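Local coordinates for type IV pilus biogenesis protein PilB (Streptococcus sanguinis, PDB 7B7P), which is a minor type IV pilin with a von Willebrand factor A-like module that binds magnesium and has a direct role in adhesion, at residues 283-287 and 375-379; 345-351 and 382-387; 190-194 and 370-376. All coordinates share one frame; numbering follows the deposited sequence.

Contact 1: 283-287 and 375-379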
loop_
_atom_site.group_PDB
_atom_site.type_symbol
_atom_site.label_atom_id
_atom_site.label_comp_id
_atom_site.label_asym_id
_atom_site.label_seq_id
_atom_site.Cartn_x
_atom_site.Cartn_y
_atom_site.Cartn_z
ATOM N N THR A 283 -14.149 5.260 -8.570
ATOM C CA THR A 283 -15.368 6.008 -8.822
ATOM C C THR A 283 -15.155 6.947 -10.000
ATOM O O THR A 283 -14.033 7.394 -10.263
ATOM C CB THR A 283 -15.843 6.784 -7.557
ATOM O OG1 THR A 283 -17.077 7.455 -7.831
ATOM C CG2 THR A 283 -14.822 7.787 -7.093
ATOM N N ASP A 284 -16.249 7.226 -10.715
ATOM C CA ASP A 284 -16.224 8.034 -11.929
ATOM C C ASP A 284 -17.146 9.246 -11.843
ATOM O O ASP A 284 -17.466 9.844 -12.874
ATOM C CB ASP A 284 -16.602 7.179 -13.144
ATOM C CG ASP A 284 -18.128 7.047 -13.331
ATOM O OD1 ASP A 284 -18.851 7.004 -12.313
ATOM O OD2 ASP A 284 -18.606 6.982 -14.492
ATOM N N GLY A 285 -17.592 9.622 -10.648
ATOM C CA GLY A 285 -18.585 10.677 -10.576
ATOM C C GLY A 285 -18.603 11.363 -9.228
ATOM O O GLY A 285 -18.032 10.892 -8.241
ATOM N N ILE A 286 -19.275 12.499 -9.206
ATOM C CA ILE A 286 -19.438 13.232 -7.956
ATOM C C ILE A 286 -20.316 12.421 -7.005
ATOM O O ILE A 286 -21.402 11.954 -7.409
ATOM C CB ILE A 286 -20.054 14.589 -8.219
ATOM C CG1 ILE A 286 -19.275 15.370 -9.283
ATOM C CG2 ILE A 286 -20.186 15.353 -6.897
ATOM C CD1 ILE A 286 -20.135 16.527 -9.837
ATOM N N PRO A 287 -19.908 12.240 -5.755
ATOM C CA PRO A 287 -20.796 11.624 -4.759
ATOM C C PRO A 287 -22.143 12.329 -4.693
ATOM O O PRO A 287 -22.226 13.552 -4.581
ATOM C CB PRO A 287 -20.014 11.786 -3.450
ATOM C CG PRO A 287 -18.593 11.862 -3.867
ATOM C CD PRO A 287 -18.602 12.610 -5.184
ATOM N N HIS A 375 -14.897 17.596 -14.224
ATOM C CA HIS A 375 -15.730 17.894 -13.070
ATOM C C HIS A 375 -16.302 16.638 -12.435
ATOM O O HIS A 375 -16.766 16.699 -11.293
ATOM C CB HIS A 375 -16.867 18.861 -13.441
ATOM C CG HIS A 375 -18.022 18.206 -14.135
ATOM N ND1 HIS A 375 -18.189 18.245 -15.504
ATOM C CD2 HIS A 375 -19.062 17.483 -13.649
ATOM C CE1 HIS A 375 -19.275 17.569 -15.832
ATOM N NE2 HIS A 375 -19.827 17.104 -14.725
ATOM N N GLU A 376 -16.266 15.503 -13.137
ATOM C CA GLU A 376 -16.807 14.282 -12.553
ATOM C C GLU A 376 -15.894 13.727 -11.474
ATOM O O GLU A 376 -16.358 13.023 -10.577
ATOM C CB GLU A 376 -17.051 13.226 -13.630
ATOM C CG GLU A 376 -18.300 13.479 -14.452
ATOM C CD GLU A 376 -18.381 12.576 -15.691
ATOM O OE1 GLU A 376 -19.379 12.689 -16.429
ATOM O OE2 GLU A 376 -17.452 11.749 -15.918
ATOM N N ILE A 377 -14.605 14.009 -11.534
ATOM C CA ILE A 377 -13.725 13.490 -10.516
ATOM C C ILE A 377 -13.175 14.615 -9.647
ATOM O O ILE A 377 -12.186 14.424 -8.941
ATOM C CB ILE A 377 -12.608 12.628 -11.128
ATOM C CG1 ILE A 377 -11.982 13.343 -12.329
ATOM C CG2 ILE A 377 -13.168 11.264 -11.528
ATOM C CD1 ILE A 377 -10.505 13.071 -12.479
ATOM N N ALA A 378 -13.814 15.790 -9.683
ATOM C CA ALA A 378 -13.354 16.939 -8.894
ATOM C C ALA A 378 -13.518 16.763 -7.376
ATOM O O ALA A 378 -13.050 17.614 -6.613
ATOM C CB ALA A 378 -14.085 18.208 -9.343
ATOM N N TYR A 379 -14.159 15.697 -6.905
ATOM C CA TYR A 379 -14.229 15.453 -5.471
ATOM C C TYR A 379 -13.532 14.155 -5.100
ATOM O O TYR A 379 -13.738 13.640 -4.002
ATOM C CB TYR A 379 -15.684 15.460 -5.002
ATOM C CG TYR A 379 -16.308 16.777 -5.308
ATOM C CD1 TYR A 379 -16.074 17.886 -4.498
ATOM C CD2 TYR A 379 -17.065 16.940 -6.456
ATOM C CE1 TYR A 379 -16.624 19.116 -4.807
ATOM C CE2 TYR A 379 -17.606 18.145 -6.788
ATOM C CZ TYR A 379 -17.387 19.236 -5.976
ATOM O OH TYR A 379 -17.979 20.428 -6.329
#
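Gly-285 and Glu-376 bring the two loops together, their CA atoms 4.5 Å apart, where the chain leaves strand 276-283 and runs beside the 3-10 turn that precedes helix 380-388. The carbonyl O of Glu-376 lies 3.1 Å from Gly-285 C, a close backbone approach at a residue that brings no side chain of its own. Ile-286 does most of the filling. Its two branches part at CB: CG2, anti to the backbone N, comes up obliquely to the Tyr-379 ring, 3.5 Å from CD2, while CG1 reaches the ring's edge in plane and also lies 3.5 Å from His-375 O. Beyond it, Ile-286 CD1 meets the rim of the imidazole, 4.1 Å from His-375 CD2. Pro-287 CD packs on Tyr-379 CB. On the other flank, Glu-376 CB sits 3.5 Å from Asp-284 O, and the extended side chain runs on past that carbonyl. Asp-284 OD2 and Glu-376 OE2 remain 5.1 Å apart; Arg-191 forms salt bridges with both, and Ser-173 and Ser-371 give hydrogen bonds to the respective carboxylates. The contact thus joins an apolar seam to a pair of acids whose mutual repulsion the shared arginine probably offsets, beside the magnesium site that includes Asp-284.

Contact 2: 345-351 and 382-387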
loop_
_atom_site.group_PDB
_atom_site.type_symbol
_atom_site.label_atom_id
_atom_site.label_comp_id
_atom_site.label_asym_id
_atom_site.label_seq_id
_atom_site.Cartn_x
_atom_site.Cartn_y
_atom_site.Cartn_z
ATOM N N GLU A 345 -22.076 17.095 0.059
ATOM C CA GLU A 345 -21.478 17.063 1.385
ATOM C C GLU A 345 -21.950 15.850 2.197
ATOM O O GLU A 345 -21.131 15.169 2.821
ATOM C CB GLU A 345 -21.785 18.383 2.111
ATOM C CG GLU A 345 -21.442 18.368 3.598
ATOM C CD GLU A 345 -19.973 17.987 3.882
ATOM O OE1 GLU A 345 -19.088 18.291 3.041
ATOM O OE2 GLU A 345 -19.708 17.385 4.951
ATOM N N ASN A 346 -23.256 15.546 2.184
ATOM C CA ASN A 346 -23.745 14.405 2.971
ATOM C C ASN A 346 -23.241 13.074 2.416
ATOM O O ASN A 346 -23.016 12.117 3.173
ATOM C CB ASN A 346 -25.287 14.387 3.021
ATOM C CG ASN A 346 -25.870 15.501 3.900
ATOM O OD1 ASN A 346 -25.207 16.002 4.796
ATOM N ND2 ASN A 346 -27.108 15.878 3.642
ATOM N N SER A 347 -23.087 12.984 1.097
ATOM C CA SER A 347 -22.579 11.762 0.483
ATOM C C SER A 347 -21.115 11.528 0.836
ATOM O O SER A 347 -20.690 10.383 1.045
ATOM C CB SER A 347 -22.777 11.839 -1.030
ATOM O OG SER A 347 -22.374 10.625 -1.625
ATOM N N ILE A 348 -20.325 12.596 0.877
ATOM C CA ILE A 348 -18.922 12.465 1.228
ATOM C C ILE A 348 -18.777 12.164 2.715
ATOM O O ILE A 348 -17.930 11.362 3.119
ATOM C CB ILE A 348 -18.167 13.745 0.811
ATOM C CG1 ILE A 348 -18.049 13.803 -0.718
ATOM C CG2 ILE A 348 -16.782 13.815 1.451
ATOM C CD1 ILE A 348 -17.487 15.109 -1.256
ATOM N N ALA A 349 -19.600 12.803 3.552
ATOM C CA ALA A 349 -19.521 12.579 4.993
ATOM C C ALA A 349 -19.930 11.162 5.361
ATOM O O ALA A 349 -19.387 10.588 6.313
ATOM C CB ALA A 349 -20.399 13.586 5.750
ATOM N N TYR A 350 -20.882 10.586 4.628
ATOM C CA TYR A 350 -21.268 9.195 4.857
ATOM C C TYR A 350 -20.058 8.284 4.761
ATOM O O TYR A 350 -19.847 7.410 5.607
ATOM C CB TYR A 350 -22.340 8.785 3.840
ATOM C CG TYR A 350 -22.870 7.368 3.989
ATOM C CD1 TYR A 350 -22.947 6.775 5.228
ATOM C CD2 TYR A 350 -23.343 6.645 2.886
ATOM C CE1 TYR A 350 -23.435 5.518 5.393
ATOM C CE2 TYR A 350 -23.857 5.381 3.036
ATOM C CZ TYR A 350 -23.907 4.823 4.308
ATOM O OH TYR A 350 -24.403 3.556 4.509
ATOM N N ALA A 351 -19.242 8.485 3.725
ATOM C CA ALA A 351 -18.056 7.662 3.538
ATOM C C ALA A 351 -17.064 7.862 4.681
ATOM O O ALA A 351 -16.383 6.922 5.102
ATOM C CB ALA A 351 -17.426 7.992 2.185
ATOM N N SER A 382 -11.201 14.979 -2.290
ATOM C CA SER A 382 -12.029 15.337 -1.150
ATOM C C SER A 382 -12.613 14.088 -0.480
ATOM O O SER A 382 -12.595 13.954 0.755
ATOM C CB SER A 382 -13.118 16.287 -1.642
ATOM O OG SER A 382 -13.701 17.011 -0.588
ATOM N N LEU A 383 -13.121 13.154 -1.292
ATOM C CA LEU A 383 -13.634 11.888 -0.780
ATOM C C LEU A 383 -12.555 11.107 -0.028
ATOM O O LEU A 383 -12.783 10.615 1.087
ATOM C CB LEU A 383 -14.186 11.064 -1.940
ATOM C CG LEU A 383 -14.678 9.673 -1.574
ATOM C CD1 LEU A 383 -15.892 9.889 -0.684
ATOM C CD2 LEU A 383 -15.029 8.834 -2.857
ATOM N N THR A 384 -11.376 10.982 -0.640
ATOM C CA THR A 384 -10.246 10.283 -0.037
ATOM C C THR A 384 -9.878 10.891 1.315
ATOM O O THR A 384 -9.702 10.170 2.309
ATOM C CB THR A 384 -9.056 10.338 -1.002
ATOM O OG1 THR A 384 -9.453 9.803 -2.276
ATOM C CG2 THR A 384 -7.859 9.572 -0.458
ATOM N N ASP A 385 -9.774 12.221 1.366
ATOM C CA ASP A 385 -9.404 12.897 2.604
ATOM C C ASP A 385 -10.420 12.627 3.707
ATOM O O ASP A 385 -10.042 12.426 4.866
ATOM C CB ASP A 385 -9.282 14.402 2.364
ATOM C CG ASP A 385 -8.125 14.770 1.446
ATOM O OD1 ASP A 385 -7.260 13.902 1.152
ATOM O OD2 ASP A 385 -8.067 15.958 1.036
ATOM N N ARG A 386 -11.718 12.634 3.373
ATOM C CA ARG A 386 -12.729 12.298 4.370
ATOM C C ARG A 386 -12.589 10.848 4.829
ATOM O O ARG A 386 -12.654 10.561 6.028
ATOM C CB ARG A 386 -14.138 12.556 3.831
ATOM C CG ARG A 386 -15.147 12.829 4.922
ATOM C CD ARG A 386 -14.864 14.164 5.589
ATOM N NE ARG A 386 -15.067 15.227 4.612
ATOM C CZ ARG A 386 -16.205 15.900 4.496
ATOM N NH1 ARG A 386 -17.216 15.634 5.329
ATOM N NH2 ARG A 386 -16.328 16.831 3.558
ATOM N N ILE A 387 -12.382 9.919 3.891
ATOM C CA ILE A 387 -12.130 8.529 4.275
ATOM C C ILE A 387 -10.921 8.448 5.215
ATOM O O ILE A 387 -10.882 7.603 6.119
ATOM C CB ILE A 387 -11.949 7.652 3.009
ATOM C CG1 ILE A 387 -13.258 7.553 2.196
ATOM C CG2 ILE A 387 -11.425 6.239 3.360
ATOM C CD1 ILE A 387 -13.091 6.734 0.886
#
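Two helices of the von Willebrand factor A-like module, 341-358 and 380-388, pack side by side here, their local axes 8.5 Å apart at closest approach and crossing at -40° with the same general N-to-C direction. Arg-386 and Ile-348 lie at the middle of the interface. The arginine chain bends at chi2 and chi3, which folds its guanidinium back across Ile-348, whose CG2 stands over one face, 3.7 Å from Arg-386 CZ. The aliphatic part is used as well: Arg-386 CG lies 3.6 Å from Ile-348 O. With that face against the methyl, the edge of the guanidinium is turned to Glu-345, about one turn before Ile-348 on the same helix. The salt bridge is bidentate and end-on, NH2 to OE1 at 3.2 Å and NH1 to OE2 at 3.1 Å between Arg-386 and Glu-345, and both bonds are nearly straight. The carboxylate and guanidinium planes are only 19° apart; OE1 is met on its syn lone pair, OE2 on the syn side but somewhat out of the carboxylate plane. Ala-349 CB adds a contact to Arg-386 NH1. Farther along, the small Ala-351 admits two larger side chains: its CB is 3.8 Å from Leu-383 CD1 and 4.2 Å from Ile-387 CG1. Behind this apolar end, Leu-383 also touches Pro-258 of helix 258-270, and Ile-387 reaches Val-365 of strand 364-370. An ion pair on the more exposed side and small-to-large apolar packing inward thus join neighbouring helices that flank a largely parallel sheet, as in the Rossmann-like alpha/beta fold of von Willebrand factor A domains.

Contact 3: 190-194 and 370-376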
loop_
_atom_site.group_PDB
_atom_site.type_symbol
_atom_site.label_atom_id
_atom_site.label_comp_id
_atom_site.label_asym_id
_atom_site.label_seq_id
_atom_site.Cartn_x
_atom_site.Cartn_y
_atom_site.Cartn_z
ATOM N N SER A 190 -16.774 1.515 -23.367
ATOM C CA SER A 190 -17.310 2.155 -22.170
ATOM C C SER A 190 -16.287 2.120 -21.039
ATOM O O SER A 190 -15.344 1.315 -21.032
ATOM C CB SER A 190 -18.587 1.456 -21.700
ATOM O OG SER A 190 -18.240 0.272 -20.990
ATOM N N ARG A 191 -16.491 3.008 -20.064
ATOM C CA ARG A 191 -15.671 2.983 -18.858
ATOM C C ARG A 191 -15.707 1.608 -18.218
ATOM O O ARG A 191 -14.666 1.071 -17.819
ATOM C CB ARG A 191 -16.153 4.049 -17.872
ATOM C CG ARG A 191 -16.039 5.461 -18.414
ATOM C CD ARG A 191 -16.781 6.465 -17.533
ATOM N NE ARG A 191 -16.873 7.764 -18.188
ATOM C CZ ARG A 191 -17.315 8.871 -17.602
ATOM N NH1 ARG A 191 -17.714 8.853 -16.328
ATOM N NH2 ARG A 191 -17.367 9.996 -18.291
ATOM N N MET A 192 -16.892 1.003 -18.139
ATOM C CA MET A 192 -16.973 -0.345 -17.588
ATOM C C MET A 192 -16.187 -1.352 -18.429
ATOM O O MET A 192 -15.500 -2.219 -17.873
ATOM C CB MET A 192 -18.429 -0.789 -17.449
ATOM C CG MET A 192 -18.536 -2.004 -16.542
ATOM S SD MET A 192 -17.829 -1.656 -14.889
ATOM C CE MET A 192 -19.211 -0.699 -14.235
ATOM N N ASP A 193 -16.271 -1.259 -19.766
ATOM C CA ASP A 193 -15.473 -2.149 -20.612
ATOM C C ASP A 193 -14.003 -2.041 -20.244
ATOM O O ASP A 193 -13.330 -3.049 -20.010
ATOM C CB ASP A 193 -15.670 -1.826 -22.101
ATOM C CG ASP A 193 -17.069 -2.154 -22.593
ATOM O OD1 ASP A 193 -17.666 -3.119 -22.068
ATOM O OD2 ASP A 193 -17.567 -1.450 -23.507
ATOM N N ILE A 194 -13.500 -0.809 -20.129
ATOM C CA ILE A 194 -12.084 -0.640 -19.832
ATOM C C ILE A 194 -11.773 -1.136 -18.423
ATOM O O ILE A 194 -10.733 -1.771 -18.187
ATOM C CB ILE A 194 -11.674 0.830 -20.044
ATOM C CG1 ILE A 194 -11.974 1.253 -21.479
ATOM C CG2 ILE A 194 -10.199 1.035 -19.725
ATOM C CD1 ILE A 194 -11.670 2.683 -21.764
ATOM N N PHE A 370 -11.651 7.864 -12.009
ATOM C CA PHE A 370 -11.531 7.313 -13.349
ATOM C C PHE A 370 -12.544 8.012 -14.267
ATOM O O PHE A 370 -13.680 7.565 -14.436
ATOM C CB PHE A 370 -11.721 5.799 -13.296
ATOM C CG PHE A 370 -11.605 5.118 -14.641
ATOM C CD1 PHE A 370 -10.448 5.237 -15.397
ATOM C CD2 PHE A 370 -12.649 4.355 -15.135
ATOM C CE1 PHE A 370 -10.328 4.616 -16.633
ATOM C CE2 PHE A 370 -12.544 3.723 -16.377
ATOM C CZ PHE A 370 -11.370 3.855 -17.130
ATOM N N SER A 371 -12.123 9.127 -14.859
ATOM C CA SER A 371 -12.951 9.847 -15.814
ATOM C C SER A 371 -12.065 10.775 -16.627
ATOM O O SER A 371 -11.109 11.341 -16.098
ATOM C CB SER A 371 -14.046 10.662 -15.120
ATOM O OG SER A 371 -14.880 11.304 -16.077
ATOM N N GLY A 372 -12.396 10.930 -17.901
ATOM C CA GLY A 372 -11.812 11.978 -18.716
ATOM C C GLY A 372 -12.521 13.306 -18.599
ATOM O O GLY A 372 -12.118 14.299 -19.215
ATOM N N VAL A 373 -13.572 13.361 -17.791
ATOM C CA VAL A 373 -14.361 14.565 -17.616
ATOM C C VAL A 373 -13.946 15.192 -16.288
ATOM O O VAL A 373 -14.191 14.621 -15.211
ATOM C CB VAL A 373 -15.860 14.254 -17.680
ATOM C CG1 VAL A 373 -16.686 15.536 -17.511
ATOM C CG2 VAL A 373 -16.188 13.536 -19.003
ATOM N N ASN A 374 -13.331 16.377 -16.386
ATOM C CA ASN A 374 -12.739 17.054 -15.233
ATOM C C ASN A 374 -13.668 17.093 -14.037
ATOM O O ASN A 374 -13.274 16.705 -12.935
ATOM C CB ASN A 374 -12.337 18.483 -15.599
ATOM C CG ASN A 374 -11.129 18.527 -16.516
ATOM O OD1 ASN A 374 -10.536 17.494 -16.815
ATOM N ND2 ASN A 374 -10.755 19.729 -16.958
ATOM N N HIS A 375 -14.897 17.596 -14.224
ATOM C CA HIS A 375 -15.730 17.894 -13.070
ATOM C C HIS A 375 -16.302 16.638 -12.435
ATOM O O HIS A 375 -16.766 16.699 -11.293
ATOM C CB HIS A 375 -16.867 18.861 -13.441
ATOM C CG HIS A 375 -18.022 18.206 -14.135
ATOM N ND1 HIS A 375 -18.189 18.245 -15.504
ATOM C CD2 HIS A 375 -19.062 17.483 -13.649
ATOM C CE1 HIS A 375 -19.275 17.569 -15.832
ATOM N NE2 HIS A 375 -19.827 17.104 -14.725
ATOM N N GLU A 376 -16.266 15.503 -13.137
ATOM C CA GLU A 376 -16.807 14.282 -12.553
ATOM C C GLU A 376 -15.894 13.727 -11.474
ATOM O O GLU A 376 -16.358 13.023 -10.577
ATOM C CB GLU A 376 -17.051 13.226 -13.630
ATOM C CG GLU A 376 -18.300 13.479 -14.452
ATOM C CD GLU A 376 -18.381 12.576 -15.691
ATOM O OE1 GLU A 376 -19.379 12.689 -16.429
ATOM O OE2 GLU A 376 -17.452 11.749 -15.918
#
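A buried salt bridge, backed by the packing of Phe-370, connects the first turn of helix 191-209 to the loop that follows strand 364-370. Arg-191 supplies the reach: its chain is extended from CG to NE and carries the guanidinium to Glu-376, where NH1 and NH2 both close on the single oxygen OE2, at 2.9 and 3.0 Å. Sharing one acceptor bends both bonds, each with an N-H...O angle of 135°, and the guanidinium and carboxylate planes stand 64° apart. NH2 comes in on the syn lone pair of OE2, NH1 from above the carboxylate plane. Ser-371 OG donates a third bond to Glu-376 OE2, 2.6 Å long and on the anti side, so three donors grip that oxygen and probably favour the charged carboxylate. The same hydroxyl accepts from Val-373 N at 3.0 Å, forming an ST turn; the serine lies over one face of the Arg-191 guanidinium, toward its rim. This lies beside the metal ion-dependent adhesion site, the MIDAS of von Willebrand factor A domains: Arg-191 NH1 also forms a salt bridge with Asp-284, a magnesium-binding residue, and its NE donates to Asp-177 O. At the helix start, Ser-190 and Asp-193 make a capping box, with Asp-193 N bonded to Ser-190 OG and Ser-190 N to Asp-193 OD2. Nearer the sheet, the Phe-370 ring turns its edge to the helix, CE2 being 3.7 Å from Arg-191 O, while CZ meets Ile-194 CG2 at 4.0 Å; Leu-405 of helix 402-424 also packs on this ring.

How the contacts relate
Contacts 1 and 3 lie with centres 9 Å apart and share His-375 and Glu-376, so the loop after strand 364-370 serves both. They are joined directly by the salt bridge from Arg-191 NH1 to Asp-284 OD2, 2.8 Å long, and by a probable backbone hydrogen bond from Phe-370 N to Thr-283 O. The bound magnesium ion is about 3 Å from the Asp-284 side chain and about 6 Å from that of Arg-191. Contact 2 is more remote, its Leu-383 side chain about 11 Å from the ion, yet it touches contact 1 where Pro-287 CG meets Ile-348 CG1 at 3.7 Å. Contacts 2 and 3 do not touch.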